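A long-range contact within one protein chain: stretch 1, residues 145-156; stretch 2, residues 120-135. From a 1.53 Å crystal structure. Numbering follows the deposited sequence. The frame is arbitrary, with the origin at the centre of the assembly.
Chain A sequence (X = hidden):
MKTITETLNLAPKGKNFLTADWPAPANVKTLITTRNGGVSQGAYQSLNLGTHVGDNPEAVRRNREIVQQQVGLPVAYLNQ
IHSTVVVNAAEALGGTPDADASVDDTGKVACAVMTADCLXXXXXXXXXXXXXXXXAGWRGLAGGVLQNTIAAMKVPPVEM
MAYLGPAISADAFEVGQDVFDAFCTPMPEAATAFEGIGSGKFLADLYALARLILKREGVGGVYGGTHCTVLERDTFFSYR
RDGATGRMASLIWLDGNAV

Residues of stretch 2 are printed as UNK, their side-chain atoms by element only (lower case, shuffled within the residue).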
# COMPACT_ATOMS: atom_id res chain seq x y z
N VAL A 145 -0.24 -10.97 4.65
CA VAL A 145 0.90 -10.06 4.50
C VAL A 145 0.95 -9.05 5.65
O VAL A 145 2.03 -8.68 6.10
CB VAL A 145 0.86 -9.30 3.14
CG1 VAL A 145 -0.32 -8.36 3.09
CG2 VAL A 145 2.18 -8.55 2.93
N LEU A 146 -0.21 -8.62 6.14
CA LEU A 146 -0.23 -7.65 7.23
C LEU A 146 0.27 -8.29 8.53
O LEU A 146 1.08 -7.69 9.25
CB LEU A 146 -1.64 -7.08 7.43
CG LEU A 146 -2.21 -6.30 6.24
CD1 LEU A 146 -3.49 -5.59 6.65
CD2 LEU A 146 -1.20 -5.28 5.73
N GLN A 147 -0.19 -9.50 8.82
CA GLN A 147 0.25 -10.20 10.02
C GLN A 147 1.76 -10.42 10.00
O GLN A 147 2.43 -10.25 11.02
CB GLN A 147 -0.47 -11.55 10.18
CG GLN A 147 -1.98 -11.45 10.39
CD GLN A 147 -2.76 -11.52 9.09
OE1 GLN A 147 -2.47 -10.80 8.13
NE2 GLN A 147 -3.77 -12.39 9.06
N ASN A 148 2.30 -10.78 8.84
CA ASN A 148 3.74 -11.01 8.72
C ASN A 148 4.52 -9.71 8.89
O ASN A 148 5.63 -9.70 9.44
CB ASN A 148 4.09 -11.65 7.38
CG ASN A 148 3.54 -13.06 7.25
OD1 ASN A 148 3.19 -13.69 8.24
ND2 ASN A 148 3.49 -13.56 6.02
N THR A 149 3.96 -8.61 8.40
CA THR A 149 4.63 -7.31 8.52
C THR A 149 4.68 -6.90 9.99
O THR A 149 5.72 -6.48 10.49
CB THR A 149 3.89 -6.24 7.70
OG1 THR A 149 3.90 -6.62 6.32
CG2 THR A 149 4.57 -4.88 7.86
N ILE A 150 3.55 -7.04 10.67
CA ILE A 150 3.46 -6.70 12.08
C ILE A 150 4.50 -7.48 12.88
O ILE A 150 5.19 -6.93 13.74
CB ILE A 150 2.03 -7.02 12.61
CG1 ILE A 150 1.04 -6.01 12.03
CG2 ILE A 150 2.01 -7.01 14.13
CD1 ILE A 150 -0.41 -6.41 12.19
N ALA A 151 4.62 -8.77 12.58
CA ALA A 151 5.58 -9.62 13.28
C ALA A 151 7.01 -9.17 13.03
O ALA A 151 7.83 -9.14 13.96
CB ALA A 151 5.41 -11.07 12.84
N ALA A 152 7.32 -8.82 11.79
CA ALA A 152 8.66 -8.40 11.43
C ALA A 152 9.11 -7.09 12.08
O ALA A 152 10.31 -6.85 12.23
CB ALA A 152 8.77 -8.29 9.91
N MET A 153 8.16 -6.26 12.47
CA MET A 153 8.48 -4.98 13.09
C MET A 153 9.01 -5.12 14.51
O MET A 153 9.74 -4.25 15.00
CB MET A 153 7.25 -4.07 13.09
CG MET A 153 6.85 -3.61 11.70
SD MET A 153 5.45 -2.49 11.74
CE MET A 153 6.25 -0.99 12.30
N LYS A 154 8.63 -6.20 15.17
CA LYS A 154 9.07 -6.48 16.53
C LYS A 154 8.76 -5.41 17.56
O LYS A 154 9.56 -5.13 18.45
CB LYS A 154 10.57 -6.77 16.54
CG LYS A 154 10.97 -7.99 15.75
CD LYS A 154 12.42 -8.33 16.01
CE LYS A 154 12.88 -9.51 15.18
NZ LYS A 154 12.95 -9.17 13.73
N VAL A 155 7.59 -4.78 17.43
CA VAL A 155 7.17 -3.78 18.39
C VAL A 155 5.78 -4.21 18.84
O VAL A 155 5.06 -4.88 18.10
CB VAL A 155 7.12 -2.36 17.77
CG1 VAL A 155 8.53 -1.80 17.66
CG2 VAL A 155 6.47 -2.40 16.40
N PRO A 156 5.39 -3.85 20.07
CA PRO A 156 4.06 -4.22 20.59
C PRO A 156 2.93 -3.75 19.68
O PRO A 156 2.84 -2.57 19.35
CB PRO A 156 4.02 -3.52 21.94
CG PRO A 156 5.46 -3.50 22.35
CD PRO A 156 6.15 -3.09 21.07
N UNK A 120 -2.55 -0.11 -0.00
CA UNK A 120 -1.21 0.13 0.55
C UNK A 120 -1.42 0.33 2.05
O UNK A 120 -2.35 1.04 2.45
c UNK A 120 -0.76 1.44 -0.11
c UNK A 120 -3.14 1.15 -0.50
c UNK A 120 -1.93 1.89 -0.99
N UNK A 121 -0.60 -0.30 2.88
CA UNK A 121 -0.74 -0.12 4.32
C UNK A 121 0.61 0.28 4.91
O UNK A 121 1.61 -0.40 4.71
c UNK A 121 -1.43 -1.13 6.53
c UNK A 121 -2.53 -1.88 4.40
c UNK A 121 -1.23 -1.40 5.03
N UNK A 122 0.63 1.41 5.63
CA UNK A 122 1.85 1.88 6.26
C UNK A 122 1.74 1.63 7.75
O UNK A 122 0.64 1.68 8.31
c UNK A 122 2.31 5.33 4.50
c UNK A 122 2.05 3.37 6.01
c UNK A 122 3.16 3.08 3.78
c UNK A 122 2.07 3.82 4.55
N UNK A 123 2.87 1.35 8.40
CA UNK A 123 2.90 1.08 9.84
C UNK A 123 4.01 1.85 10.55
O UNK A 123 5.04 2.14 9.96
c UNK A 123 2.26 -1.84 8.28
c UNK A 123 0.39 -3.31 8.65
c UNK A 123 0.29 -2.84 9.96
c UNK A 123 1.19 -1.87 10.42
c UNK A 123 2.18 -1.36 9.58
c UNK A 123 3.20 -0.40 10.11
c UNK A 123 1.37 -2.80 7.81
N UNK A 124 3.78 2.15 11.82
CA UNK A 124 4.80 2.80 12.64
C UNK A 124 4.37 2.61 14.09
O UNK A 124 3.23 2.21 14.34
s UNK A 124 3.72 5.41 13.08
c UNK A 124 4.94 4.30 12.32
N UNK A 125 5.27 2.85 15.03
CA UNK A 125 4.92 2.75 16.44
C UNK A 125 4.84 4.17 17.00
O UNK A 125 5.38 5.11 16.41
c UNK A 125 5.93 1.88 17.20
c UNK A 125 7.34 2.43 17.18
o UNK A 125 8.07 2.20 18.17
o UNK A 125 7.72 3.08 16.19
N UNK A 126 4.13 4.32 18.11
CA UNK A 126 3.94 5.64 18.73
C UNK A 126 5.24 6.37 19.05
O UNK A 126 5.30 7.60 18.95
n UNK A 126 -2.77 5.03 18.35
n UNK A 126 -0.55 5.15 18.95
c UNK A 126 0.69 5.84 19.28
c UNK A 126 3.11 5.49 20.01
c UNK A 126 1.74 4.85 19.80
n UNK A 126 -1.78 7.08 18.64
c UNK A 126 -1.70 5.76 18.65
N UNK A 127 6.27 5.62 19.44
CA UNK A 127 7.55 6.22 19.81
C UNK A 127 8.45 6.53 18.62
O UNK A 127 9.48 7.19 18.77
c UNK A 127 8.29 5.30 20.78
N UNK A 128 8.08 6.06 17.44
CA UNK A 128 8.87 6.32 16.25
C UNK A 128 10.20 5.60 16.20
O UNK A 128 11.25 6.23 16.05
N UNK A 129 10.18 4.28 16.33
CA UNK A 129 11.41 3.50 16.29
C UNK A 129 11.39 2.49 15.14
O UNK A 129 12.41 1.88 14.82
o UNK A 129 10.72 1.63 17.69
c UNK A 129 11.65 2.72 17.59
c UNK A 129 11.48 3.64 18.80
N UNK A 130 10.23 2.30 14.53
CA UNK A 130 10.11 1.35 13.43
C UNK A 130 8.96 1.71 12.49
O UNK A 130 7.94 2.23 12.93
c UNK A 130 9.89 -0.06 13.98
N UNK A 131 9.16 1.45 11.20
CA UNK A 131 8.15 1.72 10.19
C UNK A 131 8.08 0.55 9.22
O UNK A 131 8.96 -0.33 9.23
c UNK A 131 9.80 2.86 8.66
c UNK A 131 8.46 3.01 9.38
c UNK A 131 8.47 4.21 10.29
N UNK A 132 7.04 0.52 8.40
CA UNK A 132 6.87 -0.54 7.42
C UNK A 132 5.81 -0.17 6.40
O UNK A 132 4.94 0.67 6.66
c UNK A 132 6.47 -1.85 8.11
N UNK A 133 5.89 -0.79 5.23
CA UNK A 133 4.93 -0.58 4.16
C UNK A 133 4.57 -1.96 3.62
O UNK A 133 5.46 -2.78 3.38
c UNK A 133 5.54 0.28 3.06
N UNK A 134 3.28 -2.22 3.44
CA UNK A 134 2.83 -3.50 2.92
C UNK A 134 1.88 -3.34 1.74
O UNK A 134 1.03 -2.45 1.73
c UNK A 134 2.14 -4.30 4.03
N UNK A 135 2.06 -4.21 0.75
CA UNK A 135 1.24 -4.23 -0.46
C UNK A 135 0.14 -5.25 -0.20
O UNK A 135 0.39 -6.46 -0.17
n UNK A 135 0.01 -4.87 -4.67
c UNK A 135 0.71 -5.99 -4.73
c UNK A 135 2.09 -4.66 -1.65
c UNK A 135 1.31 -4.92 -2.90
c UNK A 135 0.37 -4.18 -3.53
n UNK A 135 1.51 -6.04 -3.68

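Position 120 has three carbons closing a ring onto its own backbone N and points away from the helix: Pro120. Position 121 carries one carbon bearing two more, aimed at the helix, one of them 3.9 Å from Leu146 CD2. Without oxygen in the fork, this is Val121. At 122, four carbons forked at the second point away and touch nothing on stretch 1: Leu122.

Position 123 shows one carbon and then a six-carbon ring without an oxygen, so Phe123. Leu146 CD2 sits at the ring edge, 3.9 Å from Phe123 CZ. Thr149, Ile150 and Met153 approach obliquely, with Met153 SD 3.5 Å from Phe123 CB and 4.9 Å from the ring centroid.

Position 124, one carbon and one sulfur, points away: Cys124. Position 125 has two carbons, the second carrying two oxygens, one of them 4.1 Å from Val155 CG1. Such a carboxylate is Asp125. Position 126 runs three carbons, a nitrogen, then a carbon with two nitrogens; this guanidinium, out of reach of the helix, is Arg126. One exposed carbon at 127 gives Ala127. Position 128 has no side-chain atoms and a phi of 70°, which favours glycine: Gly128, closing a type I turn begun at Asp125.

Position 129 branches to one oxygen and one carbon: Thr129. Its backbone N donates to Asp125 OD1 at 2.7 Å, and its OG1 to Asp125 OD2 at 2.8 Å, so the carboxylate braces the turn. A single carbon at 130, 4.1 Å from Met153 CE, is Ala130. At 131 a carbon carrying two carbons points away: Val131. Single carbons follow at 132, 3.6 Å from Thr149 CG2 (Ala132); at 133, facing away (Ala133); and at 134, 3.9 Å from Leu146 CD2 (Ala134). Position 135 ends in a five-membered ring of three carbons and two nitrogens, His135; its CB points away, and its backbone O lies 3.8 Å from Val145 CG1.

The contact works by alternation and size. Two paired strands present Val121, Phe123, Ala132 and Ala134 on one face, while their neighbours Leu122 and Ala133 point away. The helix runs nearly antiparallel to strand 131-135, with an axis approach of 8.7 Å; small alanines line that strand's helix-facing side, and Phe123 supplies bulk from the other strand. Met153 contributes the largest covered area, 95 Å². No hydrogen bond crosses between the stretches: Thr149 OG1 donates to Val145 O at 2.8 Å within its helix, leaving CG2 to pack against Ala132. The rule is apolar packing across, polar bonding within.

Stretch 2 120-135: PVLFCDRAGTAVAAAH
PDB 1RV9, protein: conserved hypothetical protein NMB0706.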